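Local coordinates for putative exonuclease (Eubacterium rectale, PDB 3L0A), which binds a zinc ion through four cysteines and is probably a hydrolase of the PDDEXK nuclease-like kind, at residues L70-F73 / K74-P78; D239-E242 / L243-C246. All blocks are in the same frame, centred on the assembly; numbering follows the deposited sequence.

Contact 1 of 2, residues L70-F73 / K74-P78; sequences LDQF and KKDNP
Asn77 folds its amide back over the ring of Phe73, so that ND2 lies 3.1 Å above the ring plane and over its centre. The same ND2 gives a hydrogen bond to the backbone O of Phe73, 2.6 Å long and close to straight at 164°, with the acceptor nearly in the plane of the amide. The amide plane is inclined by 32° to the ring. Phe73 can serve as the floor because its CG stands anti to the backbone N (chi1 -176°), which sets the ring beside its own carbonyl carbon, the group whose O Asn77 ND2 also reaches. With an alanine in place of Phe73, the amide would probably lose the ring face under ND2, with a gap opening toward Ser60 and Ser64 of helix 54-67.

The contact spans the whole of the short helix 70-76 and its C-terminal end: three i to i+4 backbone bonds run from Lys74, Lys75 and Asp76 to Leu70, Asp71 and Gln72, and Asn77, the first residue to leave helical angles, puts its side chain on a carbonyl at the C-terminal end.

The side chain of Lys75 runs back along the exposed side of this helix. Its CB sits against Gln72 O and Asp71 O, CG stays by Asp71 O, CD passes 3.6 Å from Asp71 OD2, CE keeps alongside that oxygen, and NZ closes a 2.8 Å salt bridge with Asp71 OD2, approaching nearly in line with the C-O bond. Next to Asp71 in the chain, Gln72 bends at chi2, bringing NE2 within 3.0 Å of Asp76 OD1; this hydrogen bond lies in the amide plane of Gln72 but reaches the oxygen from above the carboxylate plane.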
loop_
_atom_site.group_PDB
_atom_site.type_symbol
_atom_site.label_atom_id
_atom_site.label_comp_id
_atom_site.label_asym_id
_atom_site.label_seq_id
_atom_site.Cartn_x
_atom_site.Cartn_y
_atom_site.Cartn_z
ATOM N N LEU A 70 -6.237 -10.801 -31.994
ATOM C CA LEU A 70 -5.074 -10.481 -31.177
ATOM C C LEU A 70 -3.966 -9.836 -31.995
ATOM O O LEU A 70 -3.281 -8.935 -31.495
ATOM C CB LEU A 70 -4.537 -11.742 -30.499
ATOM C CG LEU A 70 -3.484 -11.605 -29.393
ATOM C CD1 LEU A 70 -3.847 -10.547 -28.348
ATOM C CD2 LEU A 70 -3.325 -12.956 -28.731
ATOM N N ASP A 71 -3.775 -10.289 -33.238
ATOM C CA ASP A 71 -2.697 -9.735 -34.086
ATOM C C ASP A 71 -2.890 -8.243 -34.238
ATOM O O ASP A 71 -1.926 -7.474 -34.155
ATOM C CB ASP A 71 -2.664 -10.377 -35.483
ATOM C CG ASP A 71 -1.402 -10.005 -36.267
ATOM O OD1 ASP A 71 -0.309 -10.477 -35.902
ATOM O OD2 ASP A 71 -1.485 -9.230 -37.246
ATOM N N GLN A 72 -4.138 -7.850 -34.489
ATOM C CA GLN A 72 -4.467 -6.464 -34.727
ATOM C C GLN A 72 -4.480 -5.697 -33.443
ATOM O O GLN A 72 -4.102 -4.539 -33.444
ATOM C CB GLN A 72 -5.809 -6.296 -35.450
ATOM C CG GLN A 72 -6.015 -4.864 -36.031
ATOM C CD GLN A 72 -4.907 -4.422 -37.032
ATOM O OE1 GLN A 72 -4.600 -5.128 -38.020
ATOM N NE2 GLN A 72 -4.292 -3.253 -36.761
ATOM N N PHE A 73 -4.879 -6.317 -32.339
ATOM C CA PHE A 73 -4.749 -5.618 -31.055
ATOM C C PHE A 73 -3.293 -5.198 -30.771
ATOM O O PHE A 73 -2.999 -4.060 -30.322
ATOM C CB PHE A 73 -5.229 -6.482 -29.914
ATOM C CG PHE A 73 -5.217 -5.777 -28.603
ATOM C CD1 PHE A 73 -6.231 -4.916 -28.267
ATOM C CD2 PHE A 73 -4.193 -5.963 -27.713
ATOM C CE1 PHE A 73 -6.219 -4.242 -27.065
ATOM C CE2 PHE A 73 -4.180 -5.310 -26.495
ATOM C CZ PHE A 73 -5.199 -4.439 -26.173
ATOM N N LYS A 74 -2.381 -6.130 -31.020
ATOM C CA LYS A 74 -0.988 -5.887 -30.751
ATOM C C LYS A 74 -0.449 -4.773 -31.645
ATOM O O LYS A 74 0.315 -3.927 -31.203
ATOM C CB LYS A 74 -0.214 -7.167 -30.962
ATOM C CG LYS A 74 -0.363 -8.116 -29.799
ATOM C CD LYS A 74 0.250 -9.444 -30.119
ATOM C CE LYS A 74 0.618 -10.220 -28.874
ATOM N NZ LYS A 74 0.982 -11.635 -29.232
ATOM N N LYS A 75 -0.863 -4.784 -32.906
ATOM C CA LYS A 75 -0.498 -3.733 -33.838
ATOM C C LYS A 75 -0.996 -2.362 -33.368
ATOM O O LYS A 75 -0.246 -1.379 -33.423
ATOM C CB LYS A 75 -1.003 -4.063 -35.257
ATOM C CG LYS A 75 -0.027 -4.926 -36.067
ATOM C CD LYS A 75 -0.735 -5.709 -37.182
ATOM C CE LYS A 75 0.223 -6.369 -38.192
ATOM N NZ LYS A 75 -0.479 -7.406 -39.063
ATOM N N ASP A 76 -2.222 -2.296 -32.857
ATOM C CA ASP A 76 -2.810 -1.001 -32.487
ATOM C C ASP A 76 -2.334 -0.467 -31.146
ATOM O O ASP A 76 -2.618 0.690 -30.837
ATOM C CB ASP A 76 -4.342 -1.074 -32.409
ATOM C CG ASP A 76 -5.006 -1.324 -33.743
ATOM O OD1 ASP A 76 -4.458 -0.948 -34.807
ATOM O OD2 ASP A 76 -6.111 -1.914 -33.715
ATOM N N ASN A 77 -1.681 -1.314 -30.343
ATOM C CA ASN A 77 -1.256 -1.003 -28.959
ATOM C C ASN A 77 0.230 -1.377 -28.661
ATOM O O ASN A 77 0.537 -2.177 -27.741
ATOM C CB ASN A 77 -2.146 -1.722 -27.949
ATOM C CG ASN A 77 -3.632 -1.449 -28.139
ATOM O OD1 ASN A 77 -4.160 -0.496 -27.590
ATOM N ND2 ASN A 77 -4.337 -2.358 -28.861
ATOM N N PRO A 78 1.172 -0.802 -29.421
ATOM C CA PRO A 78 2.619 -1.092 -29.276
ATOM C C PRO A 78 3.209 -0.859 -27.895
ATOM O O PRO A 78 4.320 -1.295 -27.607
ATOM C CB PRO A 78 3.271 -0.097 -30.242
ATOM C CG PRO A 78 2.237 1.003 -30.403
ATOM C CD PRO A 78 0.930 0.253 -30.418
#

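Contact 2 of 2, residues D239-E242 / L243-C246; sequences DRCE and LCDC. With ZN (zinc ion), chain B.
Cys241 and Cys244 close on one zinc ion, Cys241 SG at 2.3 Å and Cys244 SG at 2.2 Å from the metal, while their two sulfurs stand 3.7 Å apart. Cys36 and Cys247 supply the other two thiolates of this Cys4 site, in which Cys241 and Cys244 form a CxxC pair. Each of these two sulfurs sits between its own backbone N and carbonyl carbon (chi1 70° at Cys241 and 66° at Cys244), a choice that turns both toward the ion.

The chain is drawn tightly round the metal. Leu243 N donates a nearly straight hydrogen bond of 3.2 Å to Cys241 SG, and Glu242, with its positive phi of 61°, makes the sharp bend that brings this amide to the sulfur. Cys244 SG in turn caps a backbone N at the start of helix 245-250.

The outer side is looser. Leu243 CD2 rests on the Glu242 carbonyl, 3.5 Å from its O, and its side chain packs on Thr151 of the second subunit, while Glu242 turns its carboxylate to a salt bridge with Arg251.

Four thiolates fill the coordination shell, and amide hydrogen bonds to sulfur probably temper the negative charge gathered there; the chemistry is consistent with a structural zinc rather than a catalytic one.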
loop_
_atom_site.group_PDB
_atom_site.type_symbol
_atom_site.label_atom_id
_atom_site.label_comp_id
_atom_site.label_asym_id
_atom_site.label_seq_id
_atom_site.Cartn_x
_atom_site.Cartn_y
_atom_site.Cartn_z
ATOM N N ASP A 239 -21.984 19.501 -13.566
ATOM C CA ASP A 239 -21.150 19.690 -12.373
ATOM C C ASP A 239 -19.773 19.033 -12.537
ATOM O O ASP A 239 -19.617 18.058 -13.251
ATOM C CB ASP A 239 -21.830 19.096 -11.130
ATOM C CG ASP A 239 -23.161 19.788 -10.790
ATOM O OD1 ASP A 239 -23.331 21.020 -11.038
ATOM O OD2 ASP A 239 -24.035 19.068 -10.254
ATOM N N ARG A 240 -18.790 19.570 -11.832
ATOM C CA ARG A 240 -17.441 19.018 -11.788
ATOM C C ARG A 240 -17.192 18.401 -10.434
ATOM O O ARG A 240 -17.418 19.053 -9.426
ATOM C CB ARG A 240 -16.436 20.142 -11.982
ATOM C CG ARG A 240 -16.568 20.882 -13.286
ATOM C CD ARG A 240 -15.368 21.784 -13.520
ATOM N NE ARG A 240 -15.474 22.546 -14.773
ATOM C CZ ARG A 240 -14.490 23.276 -15.294
ATOM N NH1 ARG A 240 -13.318 23.377 -14.683
ATOM N NH2 ARG A 240 -14.677 23.939 -16.425
ATOM N N CYS A 241 -16.708 17.153 -10.398
ATOM C CA CYS A 241 -16.414 16.504 -9.131
ATOM C C CYS A 241 -15.226 17.188 -8.509
ATOM O O CYS A 241 -15.053 17.149 -7.300
ATOM C CB CYS A 241 -16.127 15.011 -9.303
ATOM S SG CYS A 241 -14.561 14.593 -10.145
ATOM N N GLU A 242 -14.398 17.801 -9.343
ATOM C CA GLU A 242 -13.172 18.439 -8.894
ATOM C C GLU A 242 -12.194 17.447 -8.230
ATOM O O GLU A 242 -11.269 17.863 -7.551
ATOM C CB GLU A 242 -13.452 19.645 -7.969
ATOM C CG GLU A 242 -14.277 20.788 -8.594
ATOM C CD GLU A 242 -13.483 21.651 -9.610
ATOM O OE1 GLU A 242 -12.304 21.369 -9.934
ATOM O OE2 GLU A 242 -14.056 22.630 -10.097
ATOM N N LEU A 243 -12.373 16.157 -8.468
ATOM C CA LEU A 243 -11.492 15.150 -7.915
ATOM C C LEU A 243 -10.888 14.193 -8.961
ATOM O O LEU A 243 -10.241 13.221 -8.591
ATOM C CB LEU A 243 -12.257 14.336 -6.838
ATOM C CG LEU A 243 -12.666 15.125 -5.570
ATOM C CD1 LEU A 243 -13.509 14.248 -4.591
ATOM C CD2 LEU A 243 -11.424 15.681 -4.840
ATOM N N CYS A 244 -11.102 14.446 -10.255
ATOM C CA CYS A 244 -10.590 13.584 -11.309
ATOM C C CYS A 244 -9.542 14.372 -12.102
ATOM O O CYS A 244 -9.384 15.594 -11.938
ATOM C CB CYS A 244 -11.748 13.115 -12.219
ATOM S SG CYS A 244 -12.505 14.471 -13.167
ATOM N N ASP A 245 -8.810 13.683 -12.956
ATOM C CA ASP A 245 -7.709 14.281 -13.698
ATOM C C ASP A 245 -8.226 15.344 -14.689
ATOM O O ASP A 245 -7.601 16.419 -14.856
ATOM C CB ASP A 245 -6.884 13.194 -14.419
ATOM C CG ASP A 245 -5.901 12.414 -13.478
ATOM O OD1 ASP A 245 -5.390 12.961 -12.462
ATOM O OD2 ASP A 245 -5.578 11.246 -13.818
ATOM N N CYS A 246 -9.371 15.062 -15.317
ATOM C CA CYS A 246 -10.027 16.016 -16.255
ATOM C C CYS A 246 -10.347 17.316 -15.544
ATOM O O CYS A 246 -9.984 18.387 -16.000
ATOM C CB CYS A 246 -11.325 15.426 -16.862
ATOM S SG CYS A 246 -12.213 16.499 -18.001
HETATM ZN ZN ZN B . -14.315 15.474 -12.284
#

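In the fold
Contacts 1 and 2 lie at separate places on the surface of one chain, their centres 32 Å apart and their nearest atoms about 18 Å apart, so neither touches the other. Contact 1 comes first along the sequence, in helix 70-76 beside helix 54-67, and lies away from the zinc site. Contact 2 supplies two of the four zinc ligands at the start of helix 245-250, and the metal ties this late part of the chain to Cys36, just before helix 37-45. Contact 2 also meets the second subunit, where Asp245 OD1 accepts a hydrogen bond from N of Glu201 of the second subunit; no other chain of the assembly touches contact 1.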